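Local coordinates for periplasmic binding protein/LacI transcriptional regulator (Clostridium phytofermentans, PDB 3BRS) that probably binds a sugar outside the cell and delivers it to a membrane transporter, at residues 19-24 and 244-249; 191-196 and 219-224. All coordinates share one frame; numbering follows the deposited sequence.

Contact 1: residues 19-24 and 244-249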
loop_
_atom_site.group_PDB
_atom_site.type_symbol
_atom_site.label_atom_id
_atom_site.label_comp_id
_atom_site.label_asym_id
_atom_site.label_seq_id
_atom_site.Cartn_x
_atom_site.Cartn_y
_atom_site.Cartn_z
ATOM N N SER A 19 8.755 -6.289 -5.985
ATOM C CA SER A 19 7.976 -5.136 -5.471
ATOM C C SER A 19 8.887 -3.927 -5.162
ATOM O O SER A 19 9.819 -4.004 -4.395
ATOM C CB SER A 19 7.164 -5.528 -4.245
ATOM O OG SER A 19 6.742 -4.374 -3.569
ATOM N N ASP A 20 8.629 -2.795 -5.752
ATOM C CA ASP A 20 9.516 -1.739 -5.527
ATOM C C ASP A 20 9.106 -0.983 -4.264
ATOM O O ASP A 20 9.918 -0.272 -3.705
ATOM C CB ASP A 20 9.623 -0.869 -6.779
ATOM C CG ASP A 20 10.466 0.292 -6.575
ATOM O OD1 ASP A 20 10.093 1.147 -5.755
ATOM O OD2 ASP A 20 11.528 0.383 -7.231
ATOM N N PHE A 21 7.869 -1.137 -3.800
ATOM C CA PHE A 21 7.477 -0.579 -2.497
ATOM C C PHE A 21 8.132 -1.366 -1.351
ATOM O O PHE A 21 8.741 -0.779 -0.477
ATOM C CB PHE A 21 5.967 -0.634 -2.274
ATOM C CG PHE A 21 5.518 0.059 -1.017
ATOM C CD1 PHE A 21 5.342 -0.641 0.168
ATOM C CD2 PHE A 21 5.233 1.430 -1.025
ATOM C CE1 PHE A 21 4.959 0.026 1.349
ATOM C CE2 PHE A 21 4.816 2.069 0.139
ATOM C CZ PHE A 21 4.658 1.345 1.311
ATOM N N TRP A 22 7.922 -2.677 -1.325
ATOM C CA TRP A 22 8.403 -3.446 -0.208
ATOM C C TRP A 22 9.892 -3.450 -0.198
ATOM O O TRP A 22 10.506 -3.428 0.879
ATOM C CB TRP A 22 7.776 -4.884 -0.090
ATOM C CG TRP A 22 6.263 -4.731 0.210
ATOM C CD1 TRP A 22 5.244 -4.982 -0.653
ATOM C CD2 TRP A 22 5.655 -4.163 1.389
ATOM N NE1 TRP A 22 4.036 -4.659 -0.095
ATOM C CE2 TRP A 22 4.244 -4.147 1.164
ATOM C CE3 TRP A 22 6.149 -3.687 2.611
ATOM C CZ2 TRP A 22 3.324 -3.671 2.114
ATOM C CZ3 TRP A 22 5.219 -3.221 3.582
ATOM C CH2 TRP A 22 3.824 -3.191 3.298
ATOM N N SER A 23 10.496 -3.437 -1.374
ATOM C CA SER A 23 11.973 -3.455 -1.446
ATOM C C SER A 23 12.572 -2.219 -0.851
ATOM O O SER A 23 13.555 -2.315 -0.190
ATOM C CB SER A 23 12.493 -3.622 -2.883
ATOM O OG SER A 23 12.040 -4.856 -3.421
ATOM N N VAL A 24 12.059 -1.054 -1.187
ATOM C CA VAL A 24 12.646 0.196 -0.724
ATOM C C VAL A 24 12.371 0.510 0.758
ATOM O O VAL A 24 13.227 1.072 1.456
ATOM C CB VAL A 24 12.183 1.300 -1.639
ATOM C CG1 VAL A 24 12.462 2.669 -1.069
ATOM C CG2 VAL A 24 12.869 1.132 -3.032
ATOM N N GLN A 244 4.611 7.082 -3.744
ATOM C CA GLN A 244 4.739 7.233 -2.301
ATOM C C GLN A 244 6.210 7.406 -1.938
ATOM O O GLN A 244 7.041 7.567 -2.836
ATOM C CB GLN A 244 4.179 5.991 -1.564
ATOM C CG GLN A 244 2.754 5.692 -1.981
ATOM C CD GLN A 244 2.291 4.429 -1.392
ATOM O OE1 GLN A 244 2.015 4.373 -0.207
ATOM N NE2 GLN A 244 2.250 3.371 -2.195
ATOM N N LYS A 245 6.510 7.357 -0.631
ATOM C CA LYS A 245 7.875 7.449 -0.118
ATOM C C LYS A 245 8.287 6.255 0.786
ATOM O O LYS A 245 8.561 6.408 1.987
ATOM C CB LYS A 245 8.148 8.844 0.513
ATOM C CG LYS A 245 8.224 9.931 -0.550
ATOM C CD LYS A 245 8.479 11.325 0.004
ATOM C CE LYS A 245 7.637 12.386 -0.808
ATOM N NZ LYS A 245 7.429 13.791 -0.229
ATOM N N PRO A 246 8.349 5.054 0.209
ATOM C CA PRO A 246 8.517 3.890 1.073
ATOM C C PRO A 246 9.809 3.933 1.815
ATOM O O PRO A 246 9.876 3.435 2.940
ATOM C CB PRO A 246 8.499 2.726 0.090
ATOM C CG PRO A 246 8.949 3.354 -1.185
ATOM C CD PRO A 246 8.225 4.638 -1.193
ATOM N N PHE A 247 10.845 4.553 1.225
ATOM C CA PHE A 247 12.113 4.638 1.943
ATOM C C PHE A 247 11.873 5.352 3.292
ATOM O O PHE A 247 12.260 4.847 4.386
ATOM C CB PHE A 247 13.162 5.381 1.072
ATOM C CG PHE A 247 14.519 5.291 1.634
ATOM C CD1 PHE A 247 14.963 6.244 2.558
ATOM C CD2 PHE A 247 15.361 4.194 1.314
ATOM C CE1 PHE A 247 16.267 6.129 3.144
ATOM C CE2 PHE A 247 16.659 4.071 1.895
ATOM C CZ PHE A 247 17.099 5.034 2.801
ATOM N N ASN A 248 11.172 6.503 3.232
ATOM C CA ASN A 248 10.847 7.224 4.442
ATOM C C ASN A 248 9.931 6.513 5.403
ATOM O O ASN A 248 10.096 6.696 6.605
ATOM C CB ASN A 248 10.284 8.544 4.102
ATOM C CG ASN A 248 11.374 9.463 3.602
ATOM O OD1 ASN A 248 11.137 10.406 2.870
ATOM N ND2 ASN A 248 12.610 9.132 3.955
ATOM N N ILE A 249 8.945 5.754 4.908
ATOM C CA ILE A 249 8.142 4.940 5.852
ATOM C C ILE A 249 8.983 4.036 6.708
ATOM O O ILE A 249 8.726 3.922 7.947
ATOM C CB ILE A 249 7.061 4.099 5.153
ATOM C CG1 ILE A 249 5.976 5.048 4.665
ATOM C CG2 ILE A 249 6.359 3.074 6.184
ATOM C CD1 ILE A 249 5.166 4.539 3.415
#
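This contact pairs the N-terminal turns of two helices in a two-lobed periplasmic binding protein fold. Helix 20-36 meets helix 246-262 just after the chain returns from the other lobe. No hydrogen bond crosses between the segments.

Apolar packing carries most of the contact. The F21 side chain has CG anti to the backbone N (chi1 -174°), and the ring lies against P246. P246 CB sits over one ring face, 4.0 Å from the centroid, in a CH-pi contact. I249 CD1 reaches F21 CZ at 3.9 Å. V24 points toward the second helix, and its CG1 packs on P246 CG at 3.6 Å.

The polar groups are settled beside this core. The Q244 amide runs next to the F21 ring with its plane tilted 24° to it. Its OE1 is 3.6 Å from F21 CE2 but hydrogen-bonds to T111 OG1, in another connection between the lobes. S19 caps helix 20-36: its OG accepts from W22 N at 3.1 Å, with a nearly straight N-H...O angle of 167°.

At the flank of the interface, V24 CG1 meets the start of the F247 side chain, 3.5 Å from F247 CB.

Contact 2: residues 191-196 and 219-224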
loop_
_atom_site.group_PDB
_atom_site.type_symbol
_atom_site.label_atom_id
_atom_site.label_comp_id
_atom_site.label_asym_id
_atom_site.label_seq_id
_atom_site.Cartn_x
_atom_site.Cartn_y
_atom_site.Cartn_z
ATOM N N ILE A 191 -15.196 1.445 -21.194
ATOM C CA ILE A 191 -14.134 1.925 -20.276
ATOM C C ILE A 191 -12.997 2.615 -21.089
ATOM O O ILE A 191 -12.418 2.045 -21.979
ATOM C CB ILE A 191 -13.591 0.760 -19.426
ATOM C CG1 ILE A 191 -14.577 0.349 -18.290
ATOM C CG2 ILE A 191 -12.209 1.046 -18.929
ATOM C CD1 ILE A 191 -14.290 -1.038 -17.704
ATOM N N SER A 192 -12.674 3.850 -20.774
ATOM C CA SER A 192 -11.668 4.605 -21.463
ATOM C C SER A 192 -10.537 4.959 -20.480
ATOM O O SER A 192 -9.555 5.603 -20.878
ATOM C CB SER A 192 -12.298 5.922 -21.898
ATOM O OG SER A 192 -12.728 6.621 -20.721
ATOM N N VAL A 193 -10.714 4.605 -19.196
ATOM C CA VAL A 193 -9.718 4.852 -18.137
ATOM C C VAL A 193 -9.739 3.652 -17.219
ATOM O O VAL A 193 -10.783 3.312 -16.658
ATOM C CB VAL A 193 -9.994 6.126 -17.238
ATOM C CG1 VAL A 193 -8.771 6.418 -16.393
ATOM C CG2 VAL A 193 -10.233 7.414 -18.027
ATOM N N MET A 194 -8.588 3.008 -17.097
ATOM C CA MET A 194 -8.327 2.065 -16.042
ATOM C C MET A 194 -7.560 2.641 -14.825
ATOM O O MET A 194 -6.585 3.440 -14.946
ATOM C CB MET A 194 -7.611 0.821 -16.622
ATOM C CG MET A 194 -8.538 0.033 -17.546
ATOM S SD MET A 194 -9.755 -1.119 -16.677
ATOM C CE MET A 194 -8.879 -1.784 -15.319
ATOM N N VAL A 195 -8.013 2.258 -13.623
ATOM C CA VAL A 195 -7.264 2.692 -12.394
ATOM C C VAL A 195 -6.625 1.513 -11.686
ATOM O O VAL A 195 -7.309 0.545 -11.337
ATOM C CB VAL A 195 -8.211 3.433 -11.437
ATOM C CG1 VAL A 195 -7.454 4.039 -10.283
ATOM C CG2 VAL A 195 -8.951 4.511 -12.199
ATOM N N GLY A 196 -5.323 1.541 -11.463
ATOM C CA GLY A 196 -4.663 0.482 -10.629
ATOM C C GLY A 196 -4.287 1.121 -9.310
ATOM O O GLY A 196 -3.583 2.145 -9.274
ATOM N N LYS A 219 -6.669 4.763 -21.360
ATOM C CA LYS A 219 -5.662 5.332 -20.476
ATOM C C LYS A 219 -5.705 4.760 -19.035
ATOM O O LYS A 219 -6.747 4.339 -18.528
ATOM C CB LYS A 219 -5.841 6.830 -20.438
ATOM C CG LYS A 219 -5.394 7.544 -21.758
ATOM C CD LYS A 219 -5.969 8.968 -21.693
ATOM C CE LYS A 219 -5.848 9.769 -22.969
ATOM N NZ LYS A 219 -7.100 10.584 -23.137
ATOM N N LEU A 220 -4.528 4.798 -18.423
ATOM C CA LEU A 220 -4.217 4.166 -17.189
ATOM C C LEU A 220 -3.603 5.198 -16.267
ATOM O O LEU A 220 -2.723 6.020 -16.624
ATOM C CB LEU A 220 -3.285 2.970 -17.429
ATOM C CG LEU A 220 -2.683 2.185 -16.248
ATOM C CD1 LEU A 220 -3.753 1.511 -15.326
ATOM C CD2 LEU A 220 -1.715 1.126 -16.738
ATOM N N VAL A 221 -4.144 5.206 -15.066
ATOM C CA VAL A 221 -3.637 6.029 -13.986
ATOM C C VAL A 221 -3.514 5.084 -12.791
ATOM O O VAL A 221 -4.204 4.030 -12.732
ATOM C CB VAL A 221 -4.645 7.194 -13.644
ATOM C CG1 VAL A 221 -4.756 8.163 -14.811
ATOM C CG2 VAL A 221 -6.003 6.674 -13.350
ATOM N N CYS A 222 -2.620 5.419 -11.857
ATOM C CA CYS A 222 -2.403 4.521 -10.684
ATOM C C CYS A 222 -1.793 5.255 -9.524
ATOM O O CYS A 222 -1.160 6.323 -9.677
ATOM C CB CYS A 222 -1.465 3.332 -11.023
ATOM S SG CYS A 222 0.156 3.977 -11.702
ATOM N N ILE A 223 -1.948 4.626 -8.379
ATOM C CA ILE A 223 -1.109 4.819 -7.197
ATOM C C ILE A 223 0.012 3.750 -7.241
ATOM O O ILE A 223 -0.259 2.548 -7.394
ATOM C CB ILE A 223 -1.896 4.705 -5.885
ATOM C CG1 ILE A 223 -3.047 5.735 -5.879
ATOM C CG2 ILE A 223 -0.961 4.891 -4.690
ATOM C CD1 ILE A 223 -4.176 5.446 -4.793
ATOM N N ASP A 224 1.271 4.218 -7.128
ATOM C CA ASP A 224 2.415 3.388 -7.407
ATOM C C ASP A 224 3.476 3.444 -6.335
ATOM O O ASP A 224 3.549 4.384 -5.501
ATOM C CB ASP A 224 2.976 3.764 -8.786
ATOM C CG ASP A 224 4.138 2.882 -9.225
ATOM O OD1 ASP A 224 4.020 1.628 -9.086
ATOM O OD2 ASP A 224 5.155 3.454 -9.727
#
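The flat groups here are the peptide planes of two neighbouring parallel strands in the central sheet of one lobe. V193, V195, K219 and V221 point to one face of this sheet. There V193 and V221 pack on helix 113-127. M194, L220 and C222 start on the other face, where M194 meets helix 174-187 while L220 and C222 meet helix 199-211. At the edges of the pair, strand 191-196 continues the bonding to 133-138, and strand 219-224 continues it to 240-243.

The strands belong to a beta-alpha-beta unit, with helix 199-211 as the crossover. Five backbone hydrogen bonds join them. K219 N donates to S192 O from above the carbonyl plane. M194 N to K219 O is the shortest bond, at 2.7 Å. V221 N approaches M194 O at 3.0 Å, almost along the C=O axis. G196 N donates to V221 O in the carbonyl plane, and I223 N bonds to G196 O at 3.1 Å. K219 O and M194 O each also take a CA-H contact, from V193 CA and L220 CA.

Side chains add apolar contacts. V221 has CG1 anti to its carbonyl carbon (chi1 -66°), which leaves CG2 in the crowded position between the backbone N and the carbonyl carbon. CG2 reaches V195 CG2 at 3.8 Å and V193 CG1 at 4.1 Å. On the other face, L220 CD1 lies 3.4 Å from M194 O and 4.1 Å from M194 CB. G196 has no side chain; C222 CB comes close to its carbonyl, 3.0 Å from G196 O.

No side-chain hydrogen bond crosses the pair. The backbone alone supplies the polar bonding and sets the register, while the valine, leucine and methionine side chains add packing, part of it against carbonyl oxygens.

From the N terminus, strand 7-11 leads to the first segment of contact 1. The chain then builds most of the first lobe, passes into the second, and returns at 244-249, where contact 1 closes a long loop. Contact 2 is nested inside it. It closes a short loop around helix 199-211 within the second lobe. Strand 240-243 pairs beside 219-224 and runs directly into Q244, so the sheet of contact 2 leads into contact 1. The two centres are about 21 Å apart, yet Q244 NE2 packs 3.7 Å from D224 O. D20 bonds across the lobes to Q199 and S226, consistent with a closed cleft.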